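PDB 4K2E: transcriptional activator HlyU from Vibrio cholerae, which binds DNA as a winged-helix regulator of the ArsR family and activates transcription of the hemolysin gene hlyA, and perhaps of other virulence genes. Local coordinates for the interface of chains A and B. Numbering follows the deposited sequence. Chains: chain A/B, Transcriptional activator HlyU.

Contact 1: the interface of chains A and B. Residues chain A 15, 18-19, 22; chain B 35-36, 39, 58.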
ATOM      1  N   LEU A  15      -6.354  12.827  15.841  1.00112.14           N
ATOM      2  CA  LEU A  15      -5.119  12.074  15.651  1.00104.32           C
ATOM      3  C   LEU A  15      -5.276  10.625  16.102  1.00 99.26           C
ATOM      4  O   LEU A  15      -4.791   9.716  15.441  1.00 86.82           O
ATOM      5  CB  LEU A  15      -3.952  12.727  16.401  1.00105.16           C
ATOM      6  CG  LEU A  15      -2.669  11.883  16.466  1.00 99.73           C
ATOM      7  CD1 LEU A  15      -2.118  11.596  15.079  1.00 89.88           C
ATOM      8  CD2 LEU A  15      -1.610  12.535  17.335  1.00101.31           C
ATOM      9  N   MET A  18      -7.276   8.516  13.679  1.00 90.78           N
ATOM     10  CA  MET A  18      -6.387   8.394  12.538  1.00 92.67           C
ATOM     11  C   MET A  18      -5.317   7.350  12.833  1.00 84.83           C
ATOM     12  O   MET A  18      -4.904   6.628  11.935  1.00 81.36           O
ATOM     13  CB  MET A  18      -5.755   9.746  12.181  1.00101.43           C
ATOM     14  CG  MET A  18      -4.796   9.673  10.987  1.00 99.20           C
ATOM     15  SD  MET A  18      -4.122  11.268  10.452  1.00 99.28           S
ATOM     16  CE  MET A  18      -4.352  12.248  11.932  1.00 88.74           C
ATOM     17  N   GLU A  19      -4.883   7.251  14.089  1.00 85.11           N
ATOM     18  CA  GLU A  19      -3.909   6.215  14.456  1.00 84.56           C
ATOM     19  C   GLU A  19      -4.565   4.820  14.433  1.00 84.75           C
ATOM     20  O   GLU A  19      -3.982   3.834  13.939  1.00 80.07           O
ATOM     21  CB  GLU A  19      -3.262   6.523  15.814  1.00 87.85           C
ATOM     22  CG  GLU A  19      -2.388   7.792  15.828  1.00 91.68           C
ATOM     23  CD  GLU A  19      -1.679   8.026  17.162  1.00 94.53           C
ATOM     24  OE1 GLU A  19      -2.370   8.173  18.197  1.00103.35           O
ATOM     25  OE2 GLU A  19      -0.429   8.076  17.174  1.00 89.17           O
ATOM     26  N   SER A  22      -5.124   4.000  10.739  1.00 66.22           N
ATOM     27  CA  SER A  22      -3.846   3.903  10.055  1.00 63.96           C
ATOM     28  C   SER A  22      -3.195   2.569  10.372  1.00 61.23           C
ATOM     29  O   SER A  22      -2.690   1.939   9.477  1.00 59.93           O
ATOM     30  CB  SER A  22      -2.897   5.079  10.341  1.00 67.53           C
ATOM     31  OG  SER A  22      -2.479   5.125  11.695  1.00 72.19           O
TER
ATOM     32  N   GLU B  35       2.721   3.851   9.655  1.00 35.17           N
ATOM     33  CA  GLU B  35       1.563   4.598  10.169  1.00 34.61           C
ATOM     34  C   GLU B  35       1.731   6.114  10.047  1.00 37.12           C
ATOM     35  O   GLU B  35       0.803   6.807   9.638  1.00 36.57           O
ATOM     36  CB  GLU B  35       1.233   4.229  11.609  1.00 39.30           C
ATOM     37  CG  GLU B  35       0.638   2.842  11.782  1.00 52.33           C
ATOM     38  CD  GLU B  35       0.708   2.410  13.220  1.00 63.30           C
ATOM     39  OE1 GLU B  35       0.989   3.284  14.073  1.00 71.48           O
ATOM     40  OE2 GLU B  35       0.529   1.206  13.497  1.00 72.09           O
ATOM     41  N   ARG B  36       2.913   6.620  10.376  1.00 34.28           N
ATOM     42  CA  ARG B  36       3.121   8.076  10.289  1.00 31.93           C
ATOM     43  C   ARG B  36       3.116   8.571   8.838  1.00 34.53           C
ATOM     44  O   ARG B  36       2.461   9.581   8.517  1.00 34.49           O
ATOM     45  CB  ARG B  36       4.386   8.515  11.011  1.00 32.84           C
ATOM     46  CG  ARG B  36       4.287   8.323  12.507  1.00 40.49           C
ATOM     47  CD  ARG B  36       3.062   9.033  13.038  1.00 41.63           C
ATOM     48  NE  ARG B  36       3.099   9.156  14.482  1.00 37.13           N
ATOM     49  CZ  ARG B  36       2.424  10.092  15.162  1.00 47.45           C
ATOM     50  NH1 ARG B  36       1.651  10.957  14.507  1.00 44.96           N
ATOM     51  NH2 ARG B  36       2.509  10.166  16.488  1.00 46.51           N
ATOM     52  N   GLN B  39      -0.431   8.602   7.649  1.00 40.91           N
ATOM     53  CA  GLN B  39      -1.148   9.727   8.269  1.00 40.22           C
ATOM     54  C   GLN B  39      -0.886  11.042   7.533  1.00 34.35           C
ATOM     55  O   GLN B  39      -1.827  11.830   7.261  1.00 33.30           O
ATOM     56  CB  GLN B  39      -0.733   9.859   9.734  1.00 39.27           C
ATOM     57  CG  GLN B  39      -1.316   8.780  10.598  1.00 43.09           C
ATOM     58  CD  GLN B  39      -0.731   8.749  11.993  1.00 47.79           C
ATOM     59  OE1 GLN B  39      -0.113   9.715  12.448  1.00 45.03           O
ATOM     60  NE2 GLN B  39      -0.913   7.624  12.674  1.00 55.92           N
ATOM     61  N   LEU B  58       0.082  15.988  13.924  1.00 43.31           N
ATOM     62  CA  LEU B  58       0.641  14.649  14.119  1.00 45.09           C
ATOM     63  C   LEU B  58       1.260  14.456  15.494  1.00 46.31           C
ATOM     64  O   LEU B  58       1.482  13.306  15.922  1.00 45.57           O
ATOM     65  CB  LEU B  58       1.694  14.364  13.037  1.00 39.19           C
ATOM     66  CG  LEU B  58       1.149  14.307  11.615  1.00 44.27           C
ATOM     67  CD1 LEU B  58       2.205  14.733  10.620  1.00 49.09           C
ATOM     68  CD2 LEU B  58       0.701  12.897  11.278  1.00 49.55           C
TER
HETATM   69  O   HOH W   1       0.684   6.831  15.238  1.00 47.17           O
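B:Gln39 reaches across to A:Ser22, A:Met18 and A:Glu19 and buries the largest area in this patch of the dimer interface, 68 Å². Its CG lies anti to its carbonyl carbon (chi1 -73°) and the chain runs on extended, carrying the amide from helix 35-40 to helix 16-32 of chain A. There the amide nitrogen NE2 donates to the hydroxyl OG of A:Ser22 at 3.1 Å, nearly straight at 171° and in the amide plane. The serine, though poorly ordered, is short and stays close to its helix: OG sits between the backbone N and the carbonyl carbon and donates to the carbonyl O of A:Glu19, so the hydroxyl may relay a bond between the chains. Glutamine suits this place because its methylenes also pack, CG lying 3.6 Å from CG of A:Met18, whose thioether crosses them at a slant, with SD 3.7 Å from CB of B:Gln39.

A:Glu19, with 32 Å² hidden, passes its CG near the same amide and holds carboxylate oxygen OE2 above one face of the B:Arg36 guanidinium, displaced toward its rim. The planes are 53° apart and OE2 is 3.7 Å from NH2, a long salt bridge. Water 1 joins this carboxylate to NE2 of B:Gln39. NH1 steadies the arginine within its chain, donating to a lone pair of the B:Leu58 carbonyl O at 2.7 Å, a bent bond with the oxygen tilted out of the guanidinium plane.

Contact 2: the interface of chains A and B. Residues chain A 29, 32-33, 99, 103; chain B 29, 32-33, 99, 103.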
ATOM      1  N   LEU A  29      -1.198  -2.720   3.919  1.00 34.00           N
ATOM      2  CA  LEU A  29      -0.159  -2.151   3.063  1.00 30.75           C
ATOM      3  C   LEU A  29       1.167  -2.911   3.187  1.00 34.33           C
ATOM      4  O   LEU A  29       1.866  -3.108   2.192  1.00 29.90           O
ATOM      5  CB  LEU A  29       0.031  -0.632   3.379  1.00 27.69           C
ATOM      6  CG  LEU A  29      -1.233   0.170   3.052  1.00 32.82           C
ATOM      7  CD1 LEU A  29      -1.257   1.514   3.752  1.00 36.02           C
ATOM      8  CD2 LEU A  29      -1.286   0.375   1.557  1.00 35.46           C
ATOM      9  N   MET A  32       0.968  -6.038   1.250  1.00 29.65           N
ATOM     10  CA  MET A  32       1.129  -5.739  -0.176  1.00 28.12           C
ATOM     11  C   MET A  32       2.466  -5.213  -0.666  1.00 34.92           C
ATOM     12  O   MET A  32       2.740  -5.226  -1.873  1.00 37.38           O
ATOM     13  CB  MET A  32       0.027  -4.757  -0.629  1.00 29.23           C
ATOM     14  CG  MET A  32      -1.359  -5.336  -0.305  1.00 30.09           C
ATOM     15  SD  MET A  32      -2.600  -4.116  -0.856  1.00 38.13           S
ATOM     16  CE  MET A  32      -2.069  -3.965  -2.542  1.00 70.14           C
ATOM     17  N   ALA A  33       3.266  -4.674   0.251  1.00 30.18           N
ATOM     18  CA  ALA A  33       4.436  -3.909  -0.117  1.00 36.63           C
ATOM     19  C   ALA A  33       5.634  -4.825  -0.319  1.00 42.44           C
ATOM     20  O   ALA A  33       6.643  -4.691   0.356  1.00 38.81           O
ATOM     21  CB  ALA A  33       4.747  -2.884   0.964  1.00 39.59           C
ATOM     22  N   MET A  99      -8.338  -2.634  -3.350  1.00 37.06           N
ATOM     23  CA  MET A  99      -7.005  -2.094  -3.567  1.00 37.12           C
ATOM     24  C   MET A  99      -6.347  -2.714  -4.805  1.00 37.11           C
ATOM     25  O   MET A  99      -5.730  -2.006  -5.588  1.00 34.54           O
ATOM     26  CB  MET A  99      -6.133  -2.255  -2.314  1.00 43.23           C
ATOM     27  CG  MET A  99      -4.714  -1.692  -2.469  1.00 46.22           C
ATOM     28  SD  MET A  99      -4.651   0.106  -2.754  1.00 78.94           S
ATOM     29  CE  MET A  99      -5.717   0.720  -1.433  1.00 52.84           C
ATOM     30  N   LEU A 103      -5.070  -0.847  -8.204  1.00 36.94           N
ATOM     31  CA  LEU A 103      -3.696  -0.961  -8.677  1.00 41.46           C
ATOM     32  C   LEU A 103      -3.640  -1.489 -10.097  1.00 45.80           C
ATOM     33  O   LEU A 103      -2.791  -1.087 -10.894  1.00 47.00           O
ATOM     34  CB  LEU A 103      -2.896  -1.874  -7.752  1.00 43.70           C
ATOM     35  CG  LEU A 103      -2.598  -1.182  -6.425  1.00 42.37           C
ATOM     36  CD1 LEU A 103      -2.068  -2.205  -5.462  1.00 40.89           C
ATOM     37  CD2 LEU A 103      -1.604  -0.071  -6.660  1.00 44.90           C
TER
ATOM     38  N   LEU B  29       3.751   1.508  -2.364  1.00 32.77           N
ATOM     39  CA  LEU B  29       3.178   0.789  -1.232  1.00 33.82           C
ATOM     40  C   LEU B  29       4.139   0.783  -0.054  1.00 34.67           C
ATOM     41  O   LEU B  29       3.705   0.903   1.069  1.00 33.15           O
ATOM     42  CB  LEU B  29       2.817  -0.643  -1.629  1.00 33.99           C
ATOM     43  CG  LEU B  29       1.703  -0.722  -2.662  1.00 33.35           C
ATOM     44  CD1 LEU B  29       1.711  -2.082  -3.384  1.00 34.69           C
ATOM     45  CD2 LEU B  29       0.366  -0.517  -1.957  1.00 36.14           C
ATOM     46  N   MET B  32       3.862   3.936   1.631  1.00 32.52           N
ATOM     47  CA  MET B  32       2.625   4.091   2.386  1.00 26.73           C
ATOM     48  C   MET B  32       2.552   3.205   3.601  1.00 32.42           C
ATOM     49  O   MET B  32       1.690   3.428   4.462  1.00 37.60           O
ATOM     50  CB  MET B  32       1.393   3.860   1.487  1.00 29.57           C
ATOM     51  CG  MET B  32       1.399   4.723   0.214  1.00 31.31           C
ATOM     52  SD  MET B  32      -0.067   4.371  -0.751  1.00 37.03           S
ATOM     53  CE  MET B  32      -1.247   4.796   0.476  1.00 81.29           C
ATOM     54  N   ALA B  33       3.393   2.161   3.646  1.00 31.34           N
ATOM     55  CA  ALA B  33       3.215   1.092   4.622  1.00 34.99           C
ATOM     56  C   ALA B  33       3.863   1.465   5.947  1.00 39.63           C
ATOM     57  O   ALA B  33       4.675   0.725   6.484  1.00 38.74           O
ATOM     58  CB  ALA B  33       3.786  -0.246   4.107  1.00 39.18           C
ATOM     59  N   MET B  99      -4.918   6.245  -4.668  1.00 38.30           N
ATOM     60  CA  MET B  99      -4.681   5.276  -3.589  1.00 41.95           C
ATOM     61  C   MET B  99      -5.127   5.818  -2.222  1.00 41.48           C
ATOM     62  O   MET B  99      -5.799   5.102  -1.474  1.00 38.09           O
ATOM     63  CB  MET B  99      -3.222   4.746  -3.572  1.00 32.61           C
ATOM     64  CG  MET B  99      -2.804   3.952  -4.808  1.00 46.20           C
ATOM     65  SD  MET B  99      -1.000   3.740  -5.004  1.00 59.64           S
ATOM     66  CE  MET B  99      -0.633   2.526  -3.735  1.00 62.69           C
ATOM     67  N   LEU B 103      -8.105   4.482   0.197  1.00 41.22           N
ATOM     68  CA  LEU B 103      -7.847   4.120   1.595  1.00 44.18           C
ATOM     69  C   LEU B 103      -8.704   4.877   2.580  1.00 48.90           C
ATOM     70  O   LEU B 103      -9.158   4.328   3.592  1.00 51.53           O
ATOM     71  CB  LEU B 103      -6.368   4.297   1.939  1.00 42.58           C
ATOM     72  CG  LEU B 103      -5.491   3.212   1.311  1.00 42.22           C
ATOM     73  CD1 LEU B 103      -4.082   3.605   1.517  1.00 45.30           C
ATOM     74  CD2 LEU B 103      -5.722   1.869   1.991  1.00 39.86           C
TER
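Helix 16-32 of chain A meets helix 20-32 of chain B, together with the residue that follows each, while helix 94-108 of chain A faces helix 94-107 of chain B. This is the apolar core of the dimer interface, around the two-fold axis where the two Leu29 side chains meet. A:Leu29 and B:Leu29 hide 60 and 66 Å², and their side chains cross at about a right angle with the CD2 methyls 4.0 Å apart. The other branch of each, CD1, turns to the main chain of the partner: A:Leu29 CD1 lies 3.6 Å from the carbonyl O of B:Met32, and B:Leu29 repeats this against A:Met32. A branched leucine can thus serve two neighbours at once. Alanine suits position 33, where its small side chain lets the partner helix come close: A:Leu29 CB is 3.8 Å from CA of B:Ala33.

The C-terminal helices add a second apolar layer, in which the Met99 side chains depart from the two-fold symmetry. A:Met99 has CG anti to the backbone N (chi1 -179°) and bends twice; the side chain crosses that of B:Leu103 obliquely and brings its methyl CE to 3.6 Å from CD2. B:Met99 instead places CG beside the backbone N (chi1 -64°) and meets A:Leu103 at about a right angle. Methionine's unbranched thioether accommodates either course, and B:Met99 brings its terminal methyl CE to 4.0 Å from A:Leu103 CD2.

Contact 3: the interface of chains A and B. Residues chain A 22-23, 26, 29-30; chain B 32-35, 38.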
ATOM      1  N   SER A  22      -5.124   4.000  10.739  1.00 66.22           N
ATOM      2  CA  SER A  22      -3.846   3.903  10.055  1.00 63.96           C
ATOM      3  C   SER A  22      -3.195   2.569  10.372  1.00 61.23           C
ATOM      4  O   SER A  22      -2.690   1.939   9.477  1.00 59.93           O
ATOM      5  CB  SER A  22      -2.897   5.079  10.341  1.00 67.53           C
ATOM      6  OG  SER A  22      -2.479   5.125  11.695  1.00 72.19           O
ATOM      7  N   ALA A  23      -3.259   2.113  11.623  1.00 62.85           N
ATOM      8  CA  ALA A  23      -2.722   0.784  11.961  1.00 65.70           C
ATOM      9  C   ALA A  23      -3.265  -0.403  11.104  1.00 52.87           C
ATOM     10  O   ALA A  23      -2.490  -1.231  10.580  1.00 48.03           O
ATOM     11  CB  ALA A  23      -2.904   0.511  13.448  1.00 70.31           C
ATOM     12  N   VAL A  26      -2.344  -0.194   7.600  1.00 35.58           N
ATOM     13  CA  VAL A  26      -0.920  -0.438   7.456  1.00 32.02           C
ATOM     14  C   VAL A  26      -0.624  -1.951   7.459  1.00 38.12           C
ATOM     15  O   VAL A  26       0.272  -2.403   6.763  1.00 34.35           O
ATOM     16  CB  VAL A  26      -0.095   0.316   8.518  1.00 39.88           C
ATOM     17  CG1 VAL A  26       1.311  -0.207   8.593  1.00 37.71           C
ATOM     18  CG2 VAL A  26      -0.053   1.829   8.185  1.00 45.39           C
ATOM     19  N   LEU A  29      -1.198  -2.720   3.919  1.00 34.00           N
ATOM     20  CA  LEU A  29      -0.159  -2.151   3.063  1.00 30.75           C
ATOM     21  C   LEU A  29       1.167  -2.911   3.187  1.00 34.33           C
ATOM     22  O   LEU A  29       1.866  -3.108   2.192  1.00 29.90           O
ATOM     23  CB  LEU A  29       0.031  -0.632   3.379  1.00 27.69           C
ATOM     24  CG  LEU A  29      -1.233   0.170   3.052  1.00 32.82           C
ATOM     25  CD1 LEU A  29      -1.257   1.514   3.752  1.00 36.02           C
ATOM     26  CD2 LEU A  29      -1.286   0.375   1.557  1.00 35.46           C
ATOM     27  N   LYS A  30       1.521  -3.298   4.408  1.00 31.96           N
ATOM     28  CA  LYS A  30       2.760  -4.016   4.657  1.00 34.57           C
ATOM     29  C   LYS A  30       2.674  -5.409   3.989  1.00 32.13           C
ATOM     30  O   LYS A  30       3.667  -5.879   3.438  1.00 37.08           O
ATOM     31  CB  LYS A  30       3.020  -4.194   6.164  1.00 38.07           C
ATOM     32  CG  LYS A  30       3.476  -2.909   6.868  1.00 36.66           C
ATOM     33  CD  LYS A  30       3.919  -3.153   8.304  1.00 38.62           C
ATOM     34  CE  LYS A  30       4.527  -1.900   8.898  1.00 41.53           C
ATOM     35  NZ  LYS A  30       4.561  -1.943  10.391  1.00 41.85           N
TER
ATOM     36  N   MET B  32       3.862   3.936   1.631  1.00 32.52           N
ATOM     37  CA  MET B  32       2.625   4.091   2.386  1.00 26.73           C
ATOM     38  C   MET B  32       2.552   3.205   3.601  1.00 32.42           C
ATOM     39  O   MET B  32       1.690   3.428   4.462  1.00 37.60           O
ATOM     40  CB  MET B  32       1.393   3.860   1.487  1.00 29.57           C
ATOM     41  CG  MET B  32       1.399   4.723   0.214  1.00 31.31           C
ATOM     42  SD  MET B  32      -0.067   4.371  -0.751  1.00 37.03           S
ATOM     43  CE  MET B  32      -1.247   4.796   0.476  1.00 81.29           C
ATOM     44  N   ALA B  33       3.393   2.161   3.646  1.00 31.34           N
ATOM     45  CA  ALA B  33       3.215   1.092   4.622  1.00 34.99           C
ATOM     46  C   ALA B  33       3.863   1.465   5.947  1.00 39.63           C
ATOM     47  O   ALA B  33       4.675   0.725   6.484  1.00 38.74           O
ATOM     48  CB  ALA B  33       3.786  -0.246   4.107  1.00 39.18           C
ATOM     49  N   ASN B  34       3.495   2.613   6.482  1.00 35.03           N
ATOM     50  CA  ASN B  34       4.073   3.068   7.747  1.00 35.68           C
ATOM     51  C   ASN B  34       3.028   3.987   8.371  1.00 31.58           C
ATOM     52  O   ASN B  34       2.495   4.825   7.679  1.00 35.46           O
ATOM     53  CB  ASN B  34       5.388   3.817   7.489  1.00 35.35           C
ATOM     54  CG  ASN B  34       5.904   4.559   8.740  1.00 44.49           C
ATOM     55  OD1 ASN B  34       5.442   5.648   9.061  1.00 39.15           O
ATOM     56  ND2 ASN B  34       6.841   3.951   9.443  1.00 41.67           N
ATOM     57  N   GLU B  35       2.721   3.851   9.655  1.00 35.17           N
ATOM     58  CA  GLU B  35       1.563   4.598  10.169  1.00 34.61           C
ATOM     59  C   GLU B  35       1.731   6.114  10.047  1.00 37.12           C
ATOM     60  O   GLU B  35       0.803   6.807   9.638  1.00 36.57           O
ATOM     61  CB  GLU B  35       1.233   4.229  11.609  1.00 39.30           C
ATOM     62  CG  GLU B  35       0.638   2.842  11.782  1.00 52.33           C
ATOM     63  CD  GLU B  35       0.708   2.410  13.220  1.00 63.30           C
ATOM     64  OE1 GLU B  35       0.989   3.284  14.073  1.00 71.48           O
ATOM     65  OE2 GLU B  35       0.529   1.206  13.497  1.00 72.09           O
ATOM     66  N   LEU B  38       1.600   7.240   6.309  1.00 34.92           N
ATOM     67  CA  LEU B  38       0.237   7.162   5.800  1.00 31.81           C
ATOM     68  C   LEU B  38      -0.594   8.319   6.359  1.00 35.07           C
ATOM     69  O   LEU B  38      -1.378   8.933   5.637  1.00 32.40           O
ATOM     70  CB  LEU B  38      -0.421   5.847   6.183  1.00 33.25           C
ATOM     71  CG  LEU B  38      -1.841   5.640   5.672  1.00 39.19           C
ATOM     72  CD1 LEU B  38      -1.832   5.814   4.148  1.00 43.41           C
ATOM     73  CD2 LEU B  38      -2.323   4.240   6.056  1.00 39.01           C
TER
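The carboxylate oxygen OE2 of B:Glu35 rests against A:Ala23, 3.5 Å from the methyl CB, and no polar group of chain A lies within bonding distance in this patch. Alanine suits the spot because its small side chain admits the extended glutamate alongside the helix, although A:Ala23 is poorly ordered and the detail is correspondingly soft. The opposite charge of A:Lys30 stays apart, NZ being 6.0 Å from OE2, so any attraction is probably long-range.

A:Val26 is the main apolar contributor of chain A, with 50 Å² hidden. Its two methyls lie along the segment from B:Ala33 to B:Glu35: CG1 faces the carbonyl of B:Ala33, while CG2, anti to the carbonyl carbon, lies 3.7 Å from the backbone N of B:Glu35. CG2 also touches CD2 of B:Leu38 at 3.9 Å. That leucine methyl, from a side chain with CG anti to its backbone N (chi1 -178°), meets A:Leu29 CD1 at 3.7 Å as the two side chains cross. The aliphatic length of A:Lys30 packs CG over B:Ala33 CB.

The site lies where one face of helix 16-32 of chain A packs on the junction between helices 20-32 and 35-40 of chain B.

The three contacts follow helix 16-32 of chain A along the dimer interface, contact 2 also taking in the C-terminal helices. Contact 3 lies between the others: its C-alpha centre is about 9 Å from that of contact 1, sharing A:Ser22 and B:Glu35, and about 8 Å from that of contact 2, sharing A:Leu29, B:Met32 and B:Ala33. Contacts 1 and 2 are about 15 Å apart. The surface thus passes from a polar, water-bridged margin to an apolar centre. Contacts 1 and 3 each recur with the chains exchanged, while contact 2 straddles the two-fold axis, an arrangement that would plausibly hold both winged-helix units in a fixed relation for DNA binding.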